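Local coordinates for protein fumarate lyase (Mesorhizobium sp., PDB 3C8T) that belongs to the fumarate lyase family, whose members are mostly helical and assemble as homotetramers around long helix bundles, at residues I181-V185 with A230-T234; H225-D229 with M307-R313; I295-H299 with E327-A332. All coordinates share one frame. Residues are numbered along the deposited sequence.

Interaction 1. Residues I181-V185 with A230-T234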
ATOM      1  N   ILE A 181     -15.904  16.960  -6.645  1.00 31.01           N
ATOM      2  CA  ILE A 181     -16.104  15.504  -6.757  1.00 31.21           C
ATOM      3  C   ILE A 181     -17.601  15.118  -6.773  1.00 31.45           C
ATOM      4  O   ILE A 181     -17.970  14.194  -7.477  1.00 31.34           O
ATOM      5  CB  ILE A 181     -15.393  14.760  -5.602  1.00 30.56           C
ATOM      6  CG1 ILE A 181     -13.879  14.740  -5.838  1.00 31.84           C
ATOM      7  CG2 ILE A 181     -15.821  13.359  -5.539  1.00 31.79           C
ATOM      8  CD1 ILE A 181     -13.073  14.866  -4.581  1.00 33.85           C
ATOM      9  N   SER A 182     -18.424  15.796  -5.955  1.00 32.12           N
ATOM     10  CA  SER A 182     -19.853  15.473  -5.794  1.00 33.16           C
ATOM     11  C   SER A 182     -20.676  15.271  -7.098  1.00 32.73           C
ATOM     12  O   SER A 182     -21.421  14.311  -7.169  1.00 32.69           O
ATOM     13  CB  SER A 182     -20.566  16.504  -4.908  1.00 33.11           C
ATOM     14  OG  SER A 182     -20.141  16.428  -3.551  1.00 36.28           O
ATOM     15  N   PRO A 183     -20.582  16.180  -8.104  1.00 32.58           N
ATOM     16  CA  PRO A 183     -21.392  15.863  -9.284  1.00 32.97           C
ATOM     17  C   PRO A 183     -20.849  14.668 -10.063  1.00 32.95           C
ATOM     18  O   PRO A 183     -21.567  14.154 -10.916  1.00 33.90           O
ATOM     19  CB  PRO A 183     -21.265  17.126 -10.190  1.00 32.73           C
ATOM     20  CG  PRO A 183     -20.643  18.200  -9.293  1.00 34.05           C
ATOM     21  CD  PRO A 183     -19.838  17.442  -8.272  1.00 33.13           C
ATOM     22  N   ARG A 184     -19.596  14.260  -9.845  1.00 31.21           N
ATOM     23  CA  ARG A 184     -19.114  13.094 -10.594  1.00 31.33           C
ATOM     24  C   ARG A 184     -19.643  11.773  -9.991  1.00 30.92           C
ATOM     25  O   ARG A 184     -20.145  10.891 -10.725  1.00 31.55           O
ATOM     26  CB  ARG A 184     -17.587  13.078 -10.838  1.00 30.88           C
ATOM     27  CG  ARG A 184     -17.146  13.987 -12.051  1.00 30.75           C
ATOM     28  CD  ARG A 184     -15.635  13.913 -12.281  1.00 28.80           C
ATOM     29  NE  ARG A 184     -14.855  14.229 -11.053  1.00 25.87           N
ATOM     30  CZ  ARG A 184     -14.294  15.408 -10.778  1.00 26.56           C
ATOM     31  NH1 ARG A 184     -14.411  16.437 -11.617  1.00 24.35           N
ATOM     32  NH2 ARG A 184     -13.613  15.575  -9.652  1.00 29.86           N
ATOM     33  N   VAL A 185     -19.570  11.675  -8.665  1.00 28.56           N
ATOM     34  CA  VAL A 185     -19.940  10.455  -7.998  1.00 26.78           C
ATOM     35  C   VAL A 185     -21.460  10.347  -7.828  1.00 27.16           C
ATOM     36  O   VAL A 185     -21.977   9.233  -7.793  1.00 26.60           O
ATOM     37  CB  VAL A 185     -19.164  10.241  -6.637  1.00 26.45           C
ATOM     38  CG1 VAL A 185     -19.564  11.285  -5.597  1.00 24.39           C
ATOM     39  CG2 VAL A 185     -19.393   8.819  -6.084  1.00 24.88           C
ATOM     40  N   ALA A 230     -15.189   7.422 -10.333  1.00 27.25           N
ATOM     41  CA  ALA A 230     -15.818   8.432  -9.504  1.00 27.18           C
ATOM     42  C   ALA A 230     -15.952   7.957  -8.076  1.00 27.53           C
ATOM     43  O   ALA A 230     -15.876   8.767  -7.132  1.00 26.71           O
ATOM     44  CB  ALA A 230     -17.149   8.845 -10.063  1.00 26.95           C
ATOM     45  N   VAL A 231     -16.123   6.643  -7.894  1.00 27.59           N
ATOM     46  CA  VAL A 231     -16.123   6.094  -6.532  1.00 27.95           C
ATOM     47  C   VAL A 231     -14.705   6.048  -5.933  1.00 26.69           C
ATOM     48  O   VAL A 231     -14.505   6.406  -4.770  1.00 26.79           O
ATOM     49  CB  VAL A 231     -16.762   4.672  -6.465  1.00 29.81           C
ATOM     50  CG1 VAL A 231     -16.743   4.147  -4.989  1.00 28.30           C
ATOM     51  CG2 VAL A 231     -18.206   4.676  -7.093  1.00 29.65           C
ATOM     52  N   ALA A 232     -13.736   5.547  -6.694  1.00 25.45           N
ATOM     53  CA  ALA A 232     -12.335   5.598  -6.277  1.00 24.93           C
ATOM     54  C   ALA A 232     -11.850   7.003  -5.873  1.00 26.06           C
ATOM     55  O   ALA A 232     -11.188   7.141  -4.836  1.00 25.35           O
ATOM     56  CB  ALA A 232     -11.431   4.996  -7.355  1.00 23.42           C
ATOM     57  N   GLU A 233     -12.229   8.049  -6.640  1.00 25.33           N
ATOM     58  CA  GLU A 233     -11.758   9.400  -6.340  1.00 26.51           C
ATOM     59  C   GLU A 233     -12.343   9.903  -5.048  1.00 26.91           C
ATOM     60  O   GLU A 233     -11.700  10.677  -4.336  1.00 27.55           O
ATOM     61  CB  GLU A 233     -11.990  10.408  -7.475  1.00 26.63           C
ATOM     62  CG  GLU A 233     -13.371  10.931  -7.564  1.00 28.77           C
ATOM     63  CD  GLU A 233     -13.509  11.970  -8.677  1.00 33.54           C
ATOM     64  OE1 GLU A 233     -14.480  11.865  -9.497  1.00 32.50           O
ATOM     65  OE2 GLU A 233     -12.638  12.878  -8.718  1.00 31.91           O
ATOM     66  N   THR A 234     -13.525   9.411  -4.698  1.00 27.10           N
ATOM     67  CA  THR A 234     -14.145   9.814  -3.437  1.00 27.08           C
ATOM     68  C   THR A 234     -13.356   9.304  -2.247  1.00 26.46           C
ATOM     69  O   THR A 234     -13.115  10.037  -1.287  1.00 26.98           O
ATOM     70  CB  THR A 234     -15.602   9.335  -3.362  1.00 27.47           C
ATOM     71  OG1 THR A 234     -16.291   9.904  -4.459  1.00 30.21           O
ATOM     72  CG2 THR A 234     -16.280   9.802  -2.066  1.00 26.32           C
TER
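The end of helix 160-185 meets the start of helix 229-255 in a compact example of a contact that pairs a salt bridge with apolar packing between two helices of a bundle. The two segments run antiparallel but splayed, at 144°, with their axes 9.2 Å apart at closest approach. Glu-233 gives up the most surface, 76 Å². Its carboxylate grips Arg-184 in a two-pronged salt bridge: Arg-184 NE donates to Glu-233 OE1 at 2.9 Å and Arg-184 NH2 to Glu-233 OE2 at 3.0 Å, so the acid meets the guanidinium edge-on. Val-185, next with 60 Å², fits against the opposing backbone where the helices come closest; Val-185 CB lies 3.6 Å from Ala-230 O and 4.2 Å from Ala-230 CB. The Thr-234 hydroxyl, 3.6 Å from Val-185 CB, is turned back onto its own helix, OG1 donating to Ala-230 O at 2.9 Å. Ile-181, with 46 Å², sets CG1 3.6 Å from Glu-233 OE2 and CG2 3.7 Å from Thr-234 OG1. Both charges have further partners on the second subunit, where Glu-180 pairs with Arg-184 and Arg-177 with Glu-233. The salt bridge is thus one link in a network of alternating charges that joins helix packing to subunit association.

Interaction 2. Residues H225-D229 with M307-R313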
ATOM      1  N   HIS A 225     -20.951   0.188 -14.285  1.00 26.82           N
ATOM      2  CA  HIS A 225     -20.808  -1.092 -13.582  1.00 27.60           C
ATOM      3  C   HIS A 225     -19.308  -1.412 -13.456  1.00 27.35           C
ATOM      4  O   HIS A 225     -18.869  -1.929 -12.430  1.00 28.26           O
ATOM      5  CB  HIS A 225     -21.503  -2.225 -14.342  1.00 27.47           C
ATOM      6  CG  HIS A 225     -23.005  -2.179 -14.305  1.00 27.70           C
ATOM      7  ND1 HIS A 225     -23.787  -2.706 -15.317  1.00 28.77           N
ATOM      8  CD2 HIS A 225     -23.866  -1.689 -13.389  1.00 28.90           C
ATOM      9  CE1 HIS A 225     -25.060  -2.530 -15.026  1.00 28.99           C
ATOM     10  NE2 HIS A 225     -25.136  -1.927 -13.854  1.00 27.87           N
ATOM     11  N   SER A 226     -18.537  -1.096 -14.499  1.00 26.88           N
ATOM     12  CA  SER A 226     -17.104  -1.418 -14.539  1.00 27.70           C
ATOM     13  C   SER A 226     -16.157  -0.220 -14.738  1.00 27.12           C
ATOM     14  O   SER A 226     -14.960  -0.413 -14.924  1.00 27.61           O
ATOM     15  CB  SER A 226     -16.846  -2.473 -15.610  1.00 27.60           C
ATOM     16  OG  SER A 226     -17.026  -1.904 -16.885  1.00 29.71           O
ATOM     17  N   ALA A 227     -16.699   0.995 -14.667  1.00 26.81           N
ATOM     18  CA  ALA A 227     -15.930   2.266 -14.711  1.00 26.77           C
ATOM     19  C   ALA A 227     -16.059   2.965 -13.347  1.00 26.72           C
ATOM     20  O   ALA A 227     -16.975   3.782 -13.116  1.00 26.06           O
ATOM     21  CB  ALA A 227     -16.458   3.189 -15.867  1.00 27.11           C
ATOM     22  N   ARG A 228     -15.131   2.649 -12.440  1.00 26.63           N
ATOM     23  CA  ARG A 228     -15.313   2.923 -10.991  1.00 27.47           C
ATOM     24  C   ARG A 228     -14.555   4.162 -10.491  1.00 27.51           C
ATOM     25  O   ARG A 228     -14.345   4.307  -9.279  1.00 27.63           O
ATOM     26  CB  ARG A 228     -14.861   1.674 -10.170  1.00 27.17           C
ATOM     27  CG  ARG A 228     -15.494   0.324 -10.644  1.00 28.08           C
ATOM     28  CD  ARG A 228     -17.035   0.393 -10.713  1.00 26.84           C
ATOM     29  NE  ARG A 228     -17.688   0.382  -9.398  1.00 25.88           N
ATOM     30  CZ  ARG A 228     -19.004   0.399  -9.202  1.00 24.27           C
ATOM     31  NH1 ARG A 228     -19.846   0.477 -10.251  1.00 21.02           N
ATOM     32  NH2 ARG A 228     -19.484   0.319  -7.949  1.00 21.91           N
ATOM     33  N   ASP A 229     -14.127   5.023 -11.415  1.00 26.30           N
ATOM     34  CA  ASP A 229     -13.250   6.136 -11.091  1.00 26.96           C
ATOM     35  C   ASP A 229     -13.885   7.197 -10.192  1.00 27.32           C
ATOM     36  O   ASP A 229     -13.195   7.828  -9.399  1.00 26.33           O
ATOM     37  CB  ASP A 229     -12.684   6.778 -12.366  1.00 26.50           C
ATOM     38  CG  ASP A 229     -13.786   7.138 -13.385  1.00 27.77           C
ATOM     39  OD1 ASP A 229     -14.390   6.223 -13.987  1.00 29.37           O
ATOM     40  OD2 ASP A 229     -14.052   8.332 -13.576  1.00 27.44           O
ATOM     41  N   MET A 307     -10.631  -0.631  -9.294  1.00 31.19           N
ATOM     42  CA  MET A 307     -10.782  -0.017 -10.621  1.00 30.60           C
ATOM     43  C   MET A 307     -10.439  -0.960 -11.748  1.00 30.85           C
ATOM     44  O   MET A 307     -10.952  -0.789 -12.859  1.00 31.29           O
ATOM     45  CB  MET A 307      -9.866   1.210 -10.761  1.00 31.05           C
ATOM     46  CG  MET A 307     -10.334   2.424  -9.995  1.00 31.49           C
ATOM     47  SD  MET A 307      -9.299   3.838 -10.370  1.00 27.32           S
ATOM     48  CE  MET A 307     -10.019   4.197 -11.974  1.00 28.72           C
ATOM     49  N   ILE A 308      -9.567  -1.934 -11.495  1.00 30.69           N
ATOM     50  CA  ILE A 308      -9.215  -2.921 -12.540  1.00 31.30           C
ATOM     51  C   ILE A 308     -10.355  -3.919 -12.554  1.00 31.33           C
ATOM     52  O   ILE A 308     -10.270  -4.989 -11.950  1.00 31.04           O
ATOM     53  CB  ILE A 308      -7.887  -3.693 -12.289  1.00 31.46           C
ATOM     54  CG1 ILE A 308      -6.797  -2.824 -11.650  1.00 32.45           C
ATOM     55  CG2 ILE A 308      -7.385  -4.332 -13.550  1.00 30.62           C
ATOM     56  CD1 ILE A 308      -6.368  -1.630 -12.409  1.00 31.49           C
ATOM     57  N   HIS A 309     -11.427  -3.531 -13.225  1.00 30.46           N
ATOM     58  CA  HIS A 309     -12.698  -4.197 -13.089  1.00 30.61           C
ATOM     59  C   HIS A 309     -13.084  -4.721 -14.498  1.00 31.15           C
ATOM     60  O   HIS A 309     -13.617  -3.991 -15.373  1.00 30.35           O
ATOM     61  CB  HIS A 309     -13.684  -3.167 -12.571  1.00 30.63           C
ATOM     62  CG  HIS A 309     -15.041  -3.716 -12.259  1.00 30.23           C
ATOM     63  ND1 HIS A 309     -15.697  -3.429 -11.083  1.00 28.31           N
ATOM     64  CD2 HIS A 309     -15.882  -4.497 -12.983  1.00 29.02           C
ATOM     65  CE1 HIS A 309     -16.877  -4.022 -11.081  1.00 32.11           C
ATOM     66  NE2 HIS A 309     -17.022  -4.669 -12.227  1.00 30.26           N
ATOM     67  N   ASP A 310     -12.787  -5.991 -14.711  1.00 31.24           N
ATOM     68  CA  ASP A 310     -12.795  -6.545 -16.045  1.00 32.44           C
ATOM     69  C   ASP A 310     -14.227  -6.705 -16.607  1.00 32.11           C
ATOM     70  O   ASP A 310     -15.187  -6.969 -15.867  1.00 31.81           O
ATOM     71  CB  ASP A 310     -11.978  -7.817 -16.082  1.00 32.13           C
ATOM     72  CG  ASP A 310     -12.319  -8.758 -14.944  1.00 36.73           C
ATOM     73  OD1 ASP A 310     -11.889  -8.491 -13.777  1.00 41.57           O
ATOM     74  OD2 ASP A 310     -13.004  -9.775 -15.218  1.00 39.57           O
ATOM     75  N   PHE A 311     -14.347  -6.413 -17.904  1.00 31.96           N
ATOM     76  CA  PHE A 311     -15.586  -6.550 -18.675  1.00 31.68           C
ATOM     77  C   PHE A 311     -16.765  -5.805 -18.067  1.00 31.61           C
ATOM     78  O   PHE A 311     -16.606  -4.645 -17.676  1.00 30.99           O
ATOM     79  CB  PHE A 311     -15.870  -8.019 -19.011  1.00 31.79           C
ATOM     80  CG  PHE A 311     -14.773  -8.639 -19.828  1.00 32.34           C
ATOM     81  CD1 PHE A 311     -14.590  -8.260 -21.165  1.00 32.35           C
ATOM     82  CD2 PHE A 311     -13.882  -9.536 -19.254  1.00 34.48           C
ATOM     83  CE1 PHE A 311     -13.549  -8.781 -21.916  1.00 33.34           C
ATOM     84  CE2 PHE A 311     -12.828 -10.093 -20.008  1.00 35.78           C
ATOM     85  CZ  PHE A 311     -12.654  -9.690 -21.350  1.00 34.32           C
ATOM     86  N   GLU A 312     -17.926  -6.454 -17.992  1.00 30.44           N
ATOM     87  CA  GLU A 312     -19.158  -5.740 -17.752  1.00 29.94           C
ATOM     88  C   GLU A 312     -19.558  -5.862 -16.273  1.00 30.02           C
ATOM     89  O   GLU A 312     -20.456  -5.157 -15.797  1.00 31.43           O
ATOM     90  CB  GLU A 312     -20.255  -6.183 -18.734  1.00 29.35           C
ATOM     91  CG  GLU A 312     -20.069  -5.658 -20.191  1.00 30.48           C
ATOM     92  CD  GLU A 312     -18.706  -6.039 -20.829  1.00 32.46           C
ATOM     93  OE1 GLU A 312     -18.505  -7.229 -21.225  1.00 33.51           O
ATOM     94  OE2 GLU A 312     -17.829  -5.152 -20.914  1.00 32.02           O
ATOM     95  N   ARG A 313     -18.820  -6.688 -15.541  1.00 29.70           N
ATOM     96  CA  ARG A 313     -18.976  -6.869 -14.070  1.00 29.22           C
ATOM     97  C   ARG A 313     -17.934  -7.890 -13.687  1.00 29.14           C
ATOM     98  O   ARG A 313     -17.805  -8.952 -14.338  1.00 28.47           O
ATOM     99  CB  ARG A 313     -20.360  -7.429 -13.688  1.00 27.88           C
ATOM    100  CG  ARG A 313     -20.729  -7.379 -12.155  1.00 30.70           C
ATOM    101  CD  ARG A 313     -22.279  -7.527 -11.945  1.00 28.83           C
ATOM    102  NE  ARG A 313     -22.971  -6.475 -12.700  1.00 31.19           N
ATOM    103  CZ  ARG A 313     -23.781  -6.683 -13.741  1.00 33.52           C
ATOM    104  NH1 ARG A 313     -24.103  -7.921 -14.123  1.00 26.49           N
ATOM    105  NH2 ARG A 313     -24.313  -5.635 -14.382  1.00 34.33           N
TER
HETATM  106  O   HOH W   1     -22.157  -3.630 -17.401  1.00 26.91           O
HETATM  107  O   HOH W   2     -12.741   1.252 -13.562  1.00 27.40           O
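Two inter-helix loops at one end of the bundle meet here: the loop leading into helix 229-255, with Arg-228 at its N-cap position, lies along the connection between helices 284-306 and 315-344. That connection carries an inverse gamma turn centred on Ile-308 and a type II' turn from Asp-310 to Arg-313. At the middle of the contact Ser-226 CA sits over the face of the His-309 ring, 3.9 Å from its centroid, a CH-pi contact; His-225 O covers the same ring, 3.2 Å from His-309 CE1. Two waters span the loops. Water 2 donates to Ser-226 O (3.1 Å) and Met-307 O (2.8 Å) and accepts from Arg-228 N (3.0 Å), while water 1 donates to Glu-312 O and bonds His-225 ND1, each at 2.8 Å. Toward the helix, Met-307 CE packs on Asp-229 CB at 3.7 Å. The polar ends have their strongest partners outside: His-225 bonds Asp-106, Arg-228 pairs with Glu-321, Arg-313 bonds Gln-105, and Asp-229 and Glu-312 pair with Arg-173 and Lys-163 of the second subunit. Packing on the His-309 ring and bridging water therefore fit the backbones to one another, and the polar and charged side chains tie both loops to their surroundings.

Interaction 3. Residues I295-H299 with E327-A332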
ATOM      1  N   ILE A 295      -5.283   3.869   7.824  1.00 28.16           N
ATOM      2  CA  ILE A 295      -6.338   2.920   7.474  1.00 27.42           C
ATOM      3  C   ILE A 295      -7.148   3.459   6.277  1.00 27.60           C
ATOM      4  O   ILE A 295      -7.512   2.705   5.354  1.00 27.55           O
ATOM      5  CB  ILE A 295      -7.312   2.685   8.656  1.00 27.86           C
ATOM      6  CG1 ILE A 295      -6.629   2.021   9.858  1.00 28.27           C
ATOM      7  CG2 ILE A 295      -8.552   1.910   8.194  1.00 26.80           C
ATOM      8  CD1 ILE A 295      -5.964   0.757   9.525  1.00 31.91           C
ATOM      9  N   VAL A 296      -7.444   4.758   6.302  1.00 26.32           N
ATOM     10  CA  VAL A 296      -8.108   5.428   5.161  1.00 26.24           C
ATOM     11  C   VAL A 296      -7.213   5.346   3.915  1.00 25.89           C
ATOM     12  O   VAL A 296      -7.678   4.984   2.852  1.00 25.50           O
ATOM     13  CB  VAL A 296      -8.467   6.909   5.474  1.00 25.65           C
ATOM     14  CG1 VAL A 296      -9.236   7.523   4.282  1.00 28.43           C
ATOM     15  CG2 VAL A 296      -9.344   6.962   6.704  1.00 26.06           C
ATOM     16  N   ARG A 297      -5.916   5.633   4.071  1.00 26.18           N
ATOM     17  CA  ARG A 297      -4.964   5.430   2.985  1.00 26.60           C
ATOM     18  C   ARG A 297      -5.085   4.011   2.407  1.00 26.05           C
ATOM     19  O   ARG A 297      -5.101   3.839   1.205  1.00 25.49           O
ATOM     20  CB  ARG A 297      -3.540   5.693   3.454  1.00 26.47           C
ATOM     21  CG  ARG A 297      -2.447   5.481   2.362  1.00 28.20           C
ATOM     22  CD  ARG A 297      -1.044   5.229   3.005  1.00 29.55           C
ATOM     23  NE  ARG A 297      -0.995   3.888   3.600  1.00 32.56           N
ATOM     24  CZ  ARG A 297      -0.104   3.423   4.489  1.00 31.07           C
ATOM     25  NH1 ARG A 297       0.902   4.171   4.950  1.00 27.49           N
ATOM     26  NH2 ARG A 297      -0.260   2.178   4.945  1.00 29.50           N
ATOM     27  N   ASN A 298      -5.156   3.000   3.268  1.00 26.69           N
ATOM     28  CA  ASN A 298      -5.337   1.612   2.806  1.00 26.98           C
ATOM     29  C   ASN A 298      -6.662   1.435   2.063  1.00 26.75           C
ATOM     30  O   ASN A 298      -6.712   0.746   1.060  1.00 26.31           O
ATOM     31  CB  ASN A 298      -5.325   0.648   3.989  1.00 27.10           C
ATOM     32  CG  ASN A 298      -3.921   0.335   4.483  1.00 29.85           C
ATOM     33  OD1 ASN A 298      -2.893   0.816   3.933  1.00 30.39           O
ATOM     34  ND2 ASN A 298      -3.862  -0.481   5.525  1.00 30.72           N
ATOM     35  N   HIS A 299      -7.742   2.044   2.554  1.00 26.69           N
ATOM     36  CA  HIS A 299      -9.005   1.968   1.778  1.00 26.71           C
ATOM     37  C   HIS A 299      -8.856   2.635   0.385  1.00 26.22           C
ATOM     38  O   HIS A 299      -9.459   2.178  -0.570  1.00 26.03           O
ATOM     39  CB  HIS A 299     -10.218   2.482   2.578  1.00 26.55           C
ATOM     40  CG  HIS A 299     -10.486   1.681   3.831  1.00 27.42           C
ATOM     41  ND1 HIS A 299     -10.706   0.316   3.813  1.00 29.68           N
ATOM     42  CD2 HIS A 299     -10.535   2.049   5.135  1.00 28.03           C
ATOM     43  CE1 HIS A 299     -10.888  -0.116   5.051  1.00 30.48           C
ATOM     44  NE2 HIS A 299     -10.784   0.916   5.871  1.00 29.91           N
ATOM     45  N   GLU A 327     -16.145   1.708   5.097  1.00 30.14           N
ATOM     46  CA  GLU A 327     -15.132   1.873   6.138  1.00 31.58           C
ATOM     47  C   GLU A 327     -14.260   3.121   5.924  1.00 29.42           C
ATOM     48  O   GLU A 327     -13.934   3.802   6.871  1.00 29.64           O
ATOM     49  CB  GLU A 327     -14.268   0.612   6.246  1.00 31.56           C
ATOM     50  CG  GLU A 327     -15.060  -0.616   6.678  1.00 35.12           C
ATOM     51  CD  GLU A 327     -14.226  -1.906   6.617  1.00 37.08           C
ATOM     52  OE1 GLU A 327     -13.007  -1.856   6.952  1.00 42.79           O
ATOM     53  OE2 GLU A 327     -14.791  -2.977   6.255  1.00 46.09           O
ATOM     54  N   GLY A 328     -13.873   3.423   4.683  1.00 29.23           N
ATOM     55  CA  GLY A 328     -13.192   4.718   4.389  1.00 27.45           C
ATOM     56  C   GLY A 328     -14.010   5.870   4.961  1.00 28.01           C
ATOM     57  O   GLY A 328     -13.450   6.772   5.600  1.00 27.25           O
ATOM     58  N   PHE A 329     -15.337   5.827   4.762  1.00 27.41           N
ATOM     59  CA  PHE A 329     -16.243   6.881   5.257  1.00 28.16           C
ATOM     60  C   PHE A 329     -16.344   6.944   6.768  1.00 28.14           C
ATOM     61  O   PHE A 329     -16.298   8.022   7.331  1.00 28.70           O
ATOM     62  CB  PHE A 329     -17.666   6.784   4.649  1.00 27.66           C
ATOM     63  CG  PHE A 329     -17.863   7.634   3.391  1.00 28.53           C
ATOM     64  CD1 PHE A 329     -18.153   8.999   3.483  1.00 27.18           C
ATOM     65  CD2 PHE A 329     -17.745   7.067   2.120  1.00 26.11           C
ATOM     66  CE1 PHE A 329     -18.352   9.781   2.326  1.00 26.74           C
ATOM     67  CE2 PHE A 329     -17.896   7.842   0.958  1.00 26.61           C
ATOM     68  CZ  PHE A 329     -18.218   9.197   1.058  1.00 27.16           C
ATOM     69  N   ALA A 330     -16.511   5.789   7.401  1.00 28.14           N
ATOM     70  CA  ALA A 330     -16.651   5.692   8.835  1.00 28.57           C
ATOM     71  C   ALA A 330     -15.410   6.195   9.572  1.00 28.30           C
ATOM     72  O   ALA A 330     -15.517   6.984  10.528  1.00 29.69           O
ATOM     73  CB  ALA A 330     -16.946   4.240   9.233  1.00 27.40           C
ATOM     74  N   VAL A 331     -14.241   5.707   9.155  1.00 28.04           N
ATOM     75  CA  VAL A 331     -12.965   6.097   9.751  1.00 26.82           C
ATOM     76  C   VAL A 331     -12.624   7.574   9.447  1.00 27.23           C
ATOM     77  O   VAL A 331     -12.235   8.325  10.349  1.00 26.68           O
ATOM     78  CB  VAL A 331     -11.831   5.183   9.263  1.00 28.50           C
ATOM     79  CG1 VAL A 331     -10.469   5.694   9.795  1.00 27.18           C
ATOM     80  CG2 VAL A 331     -12.094   3.719   9.662  1.00 26.80           C
ATOM     81  N   ALA A 332     -12.784   8.011   8.198  1.00 24.90           N
ATOM     82  CA  ALA A 332     -12.490   9.417   7.938  1.00 26.05           C
ATOM     83  C   ALA A 332     -13.386  10.381   8.728  1.00 25.66           C
ATOM     84  O   ALA A 332     -12.935  11.418   9.181  1.00 26.29           O
ATOM     85  CB  ALA A 332     -12.539   9.740   6.415  1.00 25.51           C
TER
HETATM   86  O   HOH W   3     -11.429  -0.166   8.312  1.00 28.33           O
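Ile-295 opens the contact modestly, its CG2 meeting Val-331 CG2 at 4.2 Å before the rest of the side chain leads off. Val-296 is more deeply engaged: its CG2 lies 3.5 Å from Val-331 CG1 and 4.2 Å from Ala-332 CB, and Val-296 CA comes within 5.2 Å of Gly-328 CA, the nearest CA pair of the two segments. The helix axes pass 9.1 Å apart, their directions 159° from each other. Arg-297 and Asn-298 turn to the other side, where Arg-297 NH2 donates to Asn-298 OD1 at 3.1 Å. One turn after Ile-295, His-299 comes back to the interface and buries the most surface of any residue here, 65 Å². Gly-328 N lies over one face of its ring, 3.6 Å from His-299 CD2, and a water joins His-299 NE2 to Glu-327 OE1, 2.7 Å from each and donating to the carboxylate. This is antiparallel helix packing in a bundle, with the His-299 ring set beside Gly-328. Around the pair, Val-296 rests on Leu-238 of helix 229-255, and Phe-329 reaches both that helix and helix 104-140; on the far side Arg-297 forms salt bridges with Asp-305 of the second and third subunits, placing helix 284-306 at the heart of the tetramer.

All three contacts are buried, yet their chemistry follows their place. Interactions 1 and 3 are antiparallel helix pairs within the bundle, the first more oblique; interaction 1 is built round a salt bridge, interaction 3 round valines and a histidine against glycine. Interaction 2, farthest from the chain centre, joins loops through water and packing on one histidine ring. The same elements recur: helix 229-255 carries 230-234 and starts at the end of 225-229, whereas 307-313 connects the two helices of interaction 3. Ala-232 CB touches Met-307 CG at 3.8 Å, linking interactions 1 and 2, and Thr-234 CG2 meets Phe-329 CZ at 3.7 Å, linking 1 and 3; interactions 2 and 3 do not touch.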